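Local coordinates for polyketide synthase III (Ectocarpus siliculosus, PDB 4B0N), which builds polyketides in the pathway to the phlorotannin monomer, probably by extending an acyl starter with malonyl units as type III polyketide synthases do, at the interface of chains A and B. Residues are numbered along the deposited sequence; one frame, centred on the assembly and turned at random. Chains: chain A/B, Polyketide synthase III.

Contact 1: the interface of chains A and B. Residues chain A 191, 279, 282-284, 401-403; chain B 166-168, 172, 186, 188.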
loop_
_atom_site.group_PDB
_atom_site.type_symbol
_atom_site.label_atom_id
_atom_site.label_comp_id
_atom_site.label_asym_id
_atom_site.label_seq_id
_atom_site.Cartn_x
_atom_site.Cartn_y
_atom_site.Cartn_z
ATOM N N PHE A 191 2.591 -3.700 4.080
ATOM C CA PHE A 191 3.494 -4.854 4.032
ATOM C C PHE A 191 4.835 -4.557 3.342
ATOM O O PHE A 191 5.406 -5.426 2.669
ATOM C CB PHE A 191 2.779 -6.044 3.374
ATOM C CG PHE A 191 2.898 -7.338 4.135
ATOM C CD1 PHE A 191 2.531 -7.415 5.477
ATOM C CD2 PHE A 191 3.333 -8.493 3.496
ATOM C CE1 PHE A 191 2.625 -8.609 6.174
ATOM C CE2 PHE A 191 3.425 -9.690 4.185
ATOM C CZ PHE A 191 3.071 -9.749 5.527
ATOM N N GLU A 279 17.591 -12.410 -0.632
ATOM C CA GLU A 279 16.158 -12.704 -0.660
ATOM C C GLU A 279 15.619 -13.204 0.680
ATOM O O GLU A 279 14.471 -12.930 1.040
ATOM C CB GLU A 279 15.851 -13.732 -1.756
ATOM C CG GLU A 279 16.149 -13.275 -3.183
ATOM C CD GLU A 279 17.575 -13.568 -3.628
ATOM O OE1 GLU A 279 18.375 -14.095 -2.821
ATOM O OE2 GLU A 279 17.901 -13.272 -4.799
ATOM N N ILE A 282 14.887 -10.559 4.827
ATOM C CA ILE A 282 13.628 -10.218 5.493
ATOM C C ILE A 282 12.458 -10.845 4.731
ATOM O O ILE A 282 12.144 -10.432 3.614
ATOM C CB ILE A 282 13.418 -8.686 5.603
ATOM C CG1 ILE A 282 14.638 -8.002 6.239
ATOM C CG2 ILE A 282 12.155 -8.372 6.395
ATOM C CD1 ILE A 282 14.716 -6.506 6.017
ATOM N N THR A 283 11.825 -11.852 5.332
ATOM C CA THR A 283 10.635 -12.474 4.743
ATOM C C THR A 283 9.435 -12.292 5.667
ATOM O O THR A 283 9.529 -12.526 6.874
ATOM C CB THR A 283 10.839 -13.974 4.417
ATOM O OG1 THR A 283 10.993 -14.720 5.629
ATOM C CG2 THR A 283 12.073 -14.191 3.537
ATOM N N LEU A 284 8.314 -11.865 5.090
ATOM C CA LEU A 284 7.095 -11.572 5.848
ATOM C C LEU A 284 5.948 -12.457 5.391
ATOM O O LEU A 284 5.798 -12.732 4.201
ATOM C CB LEU A 284 6.690 -10.105 5.681
ATOM C CG LEU A 284 7.751 -9.001 5.679
ATOM C CD1 LEU A 284 7.096 -7.645 5.460
ATOM C CD2 LEU A 284 8.569 -9.010 6.963
ATOM N N SER A 401 14.274 -2.623 3.552
ATOM C CA SER A 401 13.019 -3.240 3.142
ATOM C C SER A 401 13.246 -4.675 2.679
ATOM O O SER A 401 14.347 -5.008 2.238
ATOM C CB SER A 401 12.406 -2.439 1.997
ATOM O OG SER A 401 13.213 -2.514 0.833
ATOM N N PRO A 402 12.206 -5.531 2.773
ATOM C CA PRO A 402 12.289 -6.888 2.228
ATOM C C PRO A 402 12.816 -6.875 0.793
ATOM O O PRO A 402 12.296 -6.145 -0.053
ATOM C CB PRO A 402 10.834 -7.387 2.271
ATOM C CG PRO A 402 10.005 -6.244 2.770
ATOM C CD PRO A 402 10.934 -5.315 3.483
ATOM N N GLY A 403 13.853 -7.666 0.541
ATOM C CA GLY A 403 14.551 -7.646 -0.739
ATOM C C GLY A 403 15.851 -8.434 -0.732
ATOM O O GLY A 403 15.978 -9.405 -1.481
ATOM N N LEU B 166 2.823 -10.629 0.378
ATOM C CA LEU B 166 3.928 -11.578 0.518
ATOM C C LEU B 166 5.250 -10.941 0.944
ATOM O O LEU B 166 5.496 -9.769 0.663
ATOM C CB LEU B 166 4.098 -12.365 -0.780
ATOM C CG LEU B 166 3.018 -13.419 -1.037
ATOM C CD1 LEU B 166 2.334 -13.229 -2.382
ATOM C CD2 LEU B 166 3.585 -14.828 -0.871
ATOM N N GLY B 167 6.087 -11.743 1.611
ATOM C CA GLY B 167 7.369 -11.322 2.198
ATOM C C GLY B 167 8.141 -10.278 1.428
ATOM O O GLY B 167 7.809 -9.091 1.498
ATOM N N PRO B 168 9.205 -10.702 0.722
ATOM C CA PRO B 168 9.689 -9.866 -0.374
ATOM C C PRO B 168 8.580 -9.811 -1.431
ATOM O O PRO B 168 7.969 -10.838 -1.734
ATOM C CB PRO B 168 10.921 -10.622 -0.879
ATOM C CG PRO B 168 11.368 -11.451 0.280
ATOM C CD PRO B 168 10.106 -11.836 1.000
ATOM N N CYS B 172 9.675 -6.686 -5.805
ATOM C CA CYS B 172 10.985 -7.342 -5.838
ATOM C C CYS B 172 11.090 -8.330 -6.992
ATOM O O CYS B 172 12.149 -8.470 -7.606
ATOM C CB CYS B 172 11.255 -8.091 -4.533
ATOM S SG CYS B 172 11.363 -7.052 -3.068
ATOM N N ARG B 186 9.943 1.895 -5.165
ATOM C CA ARG B 186 8.949 0.846 -4.940
ATOM C C ARG B 186 7.816 1.308 -4.037
ATOM O O ARG B 186 8.046 1.902 -2.986
ATOM C CB ARG B 186 9.593 -0.406 -4.338
ATOM C CG ARG B 186 11.020 -0.676 -4.782
ATOM C CD ARG B 186 11.460 -2.083 -4.426
ATOM N NE ARG B 186 11.235 -2.416 -3.021
ATOM C CZ ARG B 186 11.703 -3.510 -2.425
ATOM N NH1 ARG B 186 12.440 -4.381 -3.106
ATOM N NH2 ARG B 186 11.444 -3.732 -1.142
ATOM N N LEU B 188 4.025 -0.487 -2.680
ATOM C CA LEU B 188 3.038 -1.555 -2.697
ATOM C C LEU B 188 1.745 -1.049 -2.073
ATOM O O LEU B 188 1.626 -0.958 -0.850
ATOM C CB LEU B 188 3.571 -2.802 -1.981
ATOM C CG LEU B 188 4.782 -3.490 -2.632
ATOM C CD1 LEU B 188 5.565 -4.331 -1.637
ATOM C CD2 LEU B 188 4.379 -4.330 -3.832
#
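B:Pro168 forms the apolar centre of this flank of the two-fold homodimer interface, where loop 166-168 of one subunit packs on strand 282-287 and the loop after strand 394-401 of the other, helping to join them. The ring and the side chain of A:Thr283 run side by side, and B:Pro168 CD rests 3.8 Å from A:Thr283 CA; a rigid, compact ring suits a slot walled by main chain. Across it, A:Pro402 brings its CB to 3.8 Å from B:Pro168 CA. Next to them A:Leu284 CA lies 3.7 Å from the CA of B:Gly167, an approach that the missing side chain of glycine permits. A:Phe191 turns its ring edge to the backbone carbonyl carbon of B:Leu166, while A:Leu284 CD1 covers one face, 4.2 Å above its centre. At the polar rim B:Arg186 bends at chi3 (-52°). Its NH2 donates to the A:Pro402 carbonyl O over 2.8 Å, nearly straight (172° at H) and within the guanidinium plane. The same NH2 hydrogen-bonds A:Ser401 OG at 2.9 Å. An alanine here removes the guanidinium and both bonds, and would probably loosen this edge of the interface. A:Ser401 OG sits between its backbone N and carbonyl carbon, the crowded position (chi1 66°), which brings it to the guanidinium.

Contact 2: the interface of chains A and B. Residues chain A 156, 186-190, 203; chain B 187-190, 192, 199, 203.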
loop_
_atom_site.group_PDB
_atom_site.type_symbol
_atom_site.label_atom_id
_atom_site.label_comp_id
_atom_site.label_asym_id
_atom_site.label_seq_id
_atom_site.Cartn_x
_atom_site.Cartn_y
_atom_site.Cartn_z
ATOM N N LYS A 156 -3.670 15.455 0.921
ATOM C CA LYS A 156 -3.261 14.075 0.696
ATOM C C LYS A 156 -2.981 13.370 2.019
ATOM O O LYS A 156 -2.342 13.931 2.913
ATOM C CB LYS A 156 -2.019 14.025 -0.195
ATOM C CG LYS A 156 -1.829 12.699 -0.907
ATOM C CD LYS A 156 -0.370 12.426 -1.216
ATOM C CE LYS A 156 -0.229 11.180 -2.073
ATOM N NZ LYS A 156 1.147 10.620 -2.019
ATOM N N ARG A 186 -6.181 9.721 -0.766
ATOM C CA ARG A 186 -5.718 8.725 0.205
ATOM C C ARG A 186 -4.984 7.527 -0.406
ATOM O O ARG A 186 -5.320 7.065 -1.497
ATOM C CB ARG A 186 -6.844 8.280 1.157
ATOM C CG ARG A 186 -8.148 7.819 0.517
ATOM C CD ARG A 186 -9.210 7.659 1.598
ATOM N NE ARG A 186 -10.455 7.054 1.123
ATOM C CZ ARG A 186 -10.752 5.757 1.204
ATOM N NH1 ARG A 186 -9.897 4.890 1.734
ATOM N NH2 ARG A 186 -11.915 5.322 0.746
ATOM N N THR A 187 -3.965 7.052 0.304
ATOM C CA THR A 187 -3.174 5.902 -0.127
ATOM C C THR A 187 -2.761 5.054 1.078
ATOM O O THR A 187 -2.317 5.582 2.099
ATOM C CB THR A 187 -1.925 6.338 -0.934
ATOM O OG1 THR A 187 -2.328 7.169 -2.032
ATOM C CG2 THR A 187 -1.164 5.133 -1.486
ATOM N N LEU A 188 -2.924 3.739 0.949
ATOM C CA LEU A 188 -2.498 2.799 1.974
ATOM C C LEU A 188 -1.302 1.966 1.497
ATOM O O LEU A 188 -1.434 1.118 0.605
ATOM C CB LEU A 188 -3.663 1.897 2.392
ATOM C CG LEU A 188 -4.906 2.559 3.008
ATOM C CD1 LEU A 188 -6.097 1.612 2.974
ATOM C CD2 LEU A 188 -4.649 3.037 4.428
ATOM N N ILE A 189 -0.136 2.237 2.084
ATOM C CA ILE A 189 1.087 1.487 1.801
ATOM C C ILE A 189 1.232 0.370 2.830
ATOM O O ILE A 189 1.485 0.627 4.008
ATOM C CB ILE A 189 2.345 2.388 1.822
ATOM C CG1 ILE A 189 2.233 3.501 0.775
ATOM C CG2 ILE A 189 3.609 1.561 1.597
ATOM C CD1 ILE A 189 3.352 4.523 0.840
ATOM N N GLY A 190 1.074 -0.867 2.372
ATOM C CA GLY A 190 1.065 -2.025 3.261
ATOM C C GLY A 190 2.143 -3.060 2.999
ATOM O O GLY A 190 2.569 -3.259 1.855
ATOM N N ASN A 203 6.351 9.106 -1.746
ATOM C CA ASN A 203 5.003 9.318 -2.258
ATOM C C ASN A 203 4.450 10.700 -1.930
ATOM O O ASN A 203 3.756 11.306 -2.749
ATOM C CB ASN A 203 4.064 8.230 -1.745
ATOM C CG ASN A 203 4.168 6.944 -2.544
ATOM O OD1 ASN A 203 5.210 6.629 -3.121
ATOM N ND2 ASN A 203 3.079 6.192 -2.579
ATOM N N THR B 187 6.589 1.029 -4.463
ATOM C CA THR B 187 5.407 1.251 -3.639
ATOM C C THR B 187 4.460 0.069 -3.804
ATOM O O THR B 187 4.144 -0.339 -4.928
ATOM C CB THR B 187 4.670 2.558 -4.006
ATOM O OG1 THR B 187 5.597 3.649 -4.032
ATOM C CG2 THR B 187 3.573 2.864 -2.988
ATOM N N LEU B 188 4.025 -0.487 -2.680
ATOM C CA LEU B 188 3.038 -1.555 -2.697
ATOM C C LEU B 188 1.745 -1.049 -2.073
ATOM O O LEU B 188 1.626 -0.958 -0.850
ATOM C CB LEU B 188 3.571 -2.802 -1.981
ATOM C CG LEU B 188 4.782 -3.490 -2.632
ATOM C CD1 LEU B 188 5.565 -4.331 -1.637
ATOM C CD2 LEU B 188 4.379 -4.330 -3.832
ATOM N N ILE B 189 0.794 -0.685 -2.930
ATOM C CA ILE B 189 -0.510 -0.204 -2.486
ATOM C C ILE B 189 -1.393 -1.415 -2.198
ATOM O O ILE B 189 -1.858 -2.103 -3.115
ATOM C CB ILE B 189 -1.160 0.743 -3.520
ATOM C CG1 ILE B 189 -0.294 1.991 -3.710
ATOM C CG2 ILE B 189 -2.569 1.134 -3.090
ATOM C CD1 ILE B 189 -0.734 2.889 -4.846
ATOM N N GLY B 190 -1.605 -1.674 -0.912
ATOM C CA GLY B 190 -2.285 -2.884 -0.487
ATOM C C GLY B 190 -3.622 -2.649 0.177
ATOM O O GLY B 190 -3.760 -1.744 1.002
ATOM N N MET B 192 -6.819 -1.753 -0.846
ATOM C CA MET B 192 -7.634 -0.565 -1.094
ATOM C C MET B 192 -8.881 -0.889 -1.914
ATOM O O MET B 192 -9.560 0.007 -2.423
ATOM C CB MET B 192 -6.803 0.531 -1.754
ATOM C CG MET B 192 -5.765 1.130 -0.826
ATOM S SD MET B 192 -5.387 2.826 -1.272
ATOM C CE MET B 192 -6.914 3.656 -0.831
ATOM N N ASN B 199 -5.961 5.106 -7.193
ATOM C CA ASN B 199 -4.937 5.497 -6.236
ATOM C C ASN B 199 -3.540 5.267 -6.794
ATOM O O ASN B 199 -2.631 6.066 -6.557
ATOM C CB ASN B 199 -5.131 4.745 -4.920
ATOM C CG ASN B 199 -6.554 4.838 -4.410
ATOM O OD1 ASN B 199 -6.854 5.643 -3.534
ATOM N ND2 ASN B 199 -7.445 4.032 -4.980
ATOM N N ASN B 203 -0.691 8.380 -7.572
ATOM C CA ASN B 203 0.711 8.211 -7.179
ATOM C C ASN B 203 1.680 8.331 -8.347
ATOM O O ASN B 203 2.762 8.905 -8.208
ATOM C CB ASN B 203 0.917 6.860 -6.492
ATOM C CG ASN B 203 0.289 6.796 -5.110
ATOM O OD1 ASN B 203 -0.617 7.570 -4.773
ATOM N ND2 ASN B 203 0.768 5.860 -4.298
HETATM O O HOH W 1 -4.054 7.868 -4.225
#
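Water 1 is the best-held polar atom: three partners grip it, with a fourth, B:Asn203 OD1, only weakly in range. It is 2.9 Å from the hydroxyl OG1 of A:Thr187, 3.1 Å from the A:Arg186 carbonyl O and 3.3 Å from the B:Asn199 carbonyl O, so it stitches a strand of one subunit to a helix of the other. The B:Asn199 side chain also meets A:Arg186 O; as modelled, two acceptors face each other, and a flipped amide would offer a donor instead. Next to this water the two copies of strand 185-190 pair antiparallel about Ile189 of each chain. B:Gly190 N donates to A:Leu188 O over 3.2 Å, and A:Gly190 N to B:Leu188 O over 3.3 Å, each nearly along its C=O axis. B:Thr187 and A:Asn203 meet tip to tip: the hydroxyl OG1 gives its hydrogen to a lone pair of amide OD1 at 3.1 Å (119° at the oxygen). Branched threonine suits this place, because OG1 lies beside its backbone N (chi1 -51°) for bonding while CG2 packs on A:Ile189 CG1. Flexible B:Met192, bent at chi3 (69°), crosses A:Leu188 obliquely and sets its CG 3.8 Å from A:Leu188 CD1. Within chain A, A:Lys156 NZ donates to A:Asn203 O from above the carbonyl plane, at 2.8 Å, not along a lone pair. The pairing joins the strands that lead towards each subunit's nucleophilic cysteine, and so helps hold the dimer typical of this family.

Contact 3: the interface of chains A and B. Residues chain A 156, 185, 206-207, 210-211; chain B 206, 209-210.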
loop_
_atom_site.group_PDB
_atom_site.type_symbol
_atom_site.label_atom_id
_atom_site.label_comp_id
_atom_site.label_asym_id
_atom_site.label_seq_id
_atom_site.Cartn_x
_atom_site.Cartn_y
_atom_site.Cartn_z
ATOM N N LYS A 156 -3.670 15.455 0.921
ATOM C CA LYS A 156 -3.261 14.075 0.696
ATOM C C LYS A 156 -2.981 13.370 2.019
ATOM O O LYS A 156 -2.342 13.931 2.913
ATOM C CB LYS A 156 -2.019 14.025 -0.195
ATOM C CG LYS A 156 -1.829 12.699 -0.907
ATOM C CD LYS A 156 -0.370 12.426 -1.216
ATOM C CE LYS A 156 -0.229 11.180 -2.073
ATOM N NZ LYS A 156 1.147 10.620 -2.019
ATOM N N ASP A 185 -6.930 12.956 -1.116
ATOM C CA ASP A 185 -6.218 11.911 -1.838
ATOM C C ASP A 185 -5.637 10.935 -0.815
ATOM O O ASP A 185 -4.722 11.283 -0.072
ATOM C CB ASP A 185 -5.111 12.560 -2.688
ATOM C CG ASP A 185 -4.255 11.550 -3.454
ATOM O OD1 ASP A 185 -4.224 10.356 -3.093
ATOM O OD2 ASP A 185 -3.593 11.970 -4.428
ATOM N N ASP A 206 6.635 13.378 -3.993
ATOM C CA ASP A 206 6.169 13.360 -5.377
ATOM C C ASP A 206 4.948 14.254 -5.569
ATOM O O ASP A 206 4.904 15.061 -6.499
ATOM C CB ASP A 206 5.820 11.929 -5.812
ATOM C CG ASP A 206 7.046 11.031 -5.973
ATOM O OD1 ASP A 206 8.195 11.527 -5.929
ATOM O OD2 ASP A 206 6.848 9.809 -6.147
ATOM N N TYR A 207 3.967 14.101 -4.683
ATOM C CA TYR A 207 2.716 14.847 -4.753
ATOM C C TYR A 207 2.928 16.330 -4.492
ATOM O O TYR A 207 2.320 17.184 -5.143
ATOM C CB TYR A 207 1.703 14.287 -3.746
ATOM C CG TYR A 207 0.451 15.124 -3.610
ATOM C CD1 TYR A 207 -0.553 15.068 -4.575
ATOM C CD2 TYR A 207 0.274 15.979 -2.525
ATOM C CE1 TYR A 207 -1.699 15.837 -4.464
ATOM C CE2 TYR A 207 -0.869 16.755 -2.405
ATOM C CZ TYR A 207 -1.854 16.678 -3.376
ATOM O OH TYR A 207 -2.995 17.441 -3.269
ATOM N N ALA A 210 4.825 18.375 -7.190
ATOM C CA ALA A 210 3.911 18.523 -8.322
ATOM C C ALA A 210 2.888 19.629 -8.042
ATOM O O ALA A 210 2.562 20.424 -8.928
ATOM C CB ALA A 210 3.215 17.205 -8.622
ATOM N N ASN A 211 2.399 19.675 -6.804
ATOM C CA ASN A 211 1.454 20.700 -6.369
ATOM C C ASN A 211 2.040 21.510 -5.207
ATOM O O ASN A 211 1.764 21.202 -4.047
ATOM C CB ASN A 211 0.113 20.069 -5.952
ATOM C CG ASN A 211 -0.406 19.057 -6.960
ATOM O OD1 ASN A 211 0.200 18.006 -7.175
ATOM N ND2 ASN A 211 -1.545 19.362 -7.568
ATOM N N ASP B 206 1.494 12.103 -9.887
ATOM C CA ASP B 206 2.218 12.989 -8.981
ATOM C C ASP B 206 3.726 12.927 -9.205
ATOM O O ASP B 206 4.388 13.966 -9.282
ATOM C CB ASP B 206 1.902 12.642 -7.526
ATOM C CG ASP B 206 0.455 12.885 -7.167
ATOM O OD1 ASP B 206 -0.137 13.865 -7.669
ATOM O OD2 ASP B 206 -0.092 12.093 -6.372
ATOM N N THR B 209 4.606 14.103 -12.911
ATOM C CA THR B 209 4.493 15.559 -13.039
ATOM C C THR B 209 5.671 16.251 -12.349
ATOM O O THR B 209 6.118 17.319 -12.777
ATOM C CB THR B 209 3.142 16.079 -12.492
ATOM O OG1 THR B 209 2.072 15.508 -13.256
ATOM C CG2 THR B 209 3.046 17.604 -12.574
ATOM N N ALA B 210 6.175 15.629 -11.287
ATOM C CA ALA B 210 7.356 16.118 -10.588
ATOM C C ALA B 210 8.621 15.836 -11.396
ATOM O O ALA B 210 9.600 16.583 -11.311
ATOM C CB ALA B 210 7.455 15.478 -9.211
HETATM O O HOH W 2 1.706 10.620 -4.763
#
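Helix packs against helix here, at a two-fold homodimer interface of the kind usual for chalcone synthase-like enzymes; the site adds helix packing to the contact between subunits. Its main wedge is B:Asp206, whose carboxylate lies alongside A:Tyr207 and meets the ring at its edge, in the ring plane, with the two planes 81° apart. B:Asp206 OD1 comes 3.3 Å from A:Tyr207 CD1, and an aromatic rim, with its slightly positive hydrogens, suits a carboxylate better than a ring face would. The tyrosine gets there with CG anti to its backbone N (chi1 172°), and A:Lys156 CB covers one face, 3.6 Å above the plane towards the rim. Lysine's long chain then carries its amine to water 2, at 2.8 Å from A:Lys156 NZ, and the water passes the link to B:Asp206 OD2, also at 2.8 Å. Direct ion pairing is absent, since A:Lys156 NZ and B:Asp206 OD2 stay 4.8 Å apart. A:Asp185 OD2 points tip to tip at B:Asp206 OD2 across 4.0 Å; if both are ionised, the pair might raise the affinity of one for a proton, while the nearby lysine would probably ease any repulsion. Small A:Ala210 lets the helices come close, its methyl CB lying 4.0 Å from CG2 of B:Thr209. The patch occupies the last turns of helix 196-210 of both chains, beside the start of strand 185-190 and near strand 154-161 of chain A.

Contact 2 lies between the others: its C-alpha centre is about 16 Å from that of contact 1 and about 13 Å from that of contact 3, while contacts 1 and 3 are about 26 Å apart. B:Leu188 belongs to contacts 1 and 2, and A:Lys156 to contacts 2 and 3. Strand 185-190 contributes to all three, and helix 196-210 to contacts 2 and 3. Strand 185-190 and helix 196-210 therefore carry much of this seam from loop packing, through paired strands, to helix packing. The two-fold symmetry repeats each patch with the chains exchanged, which probably helps fix how the two subunits are set against each other.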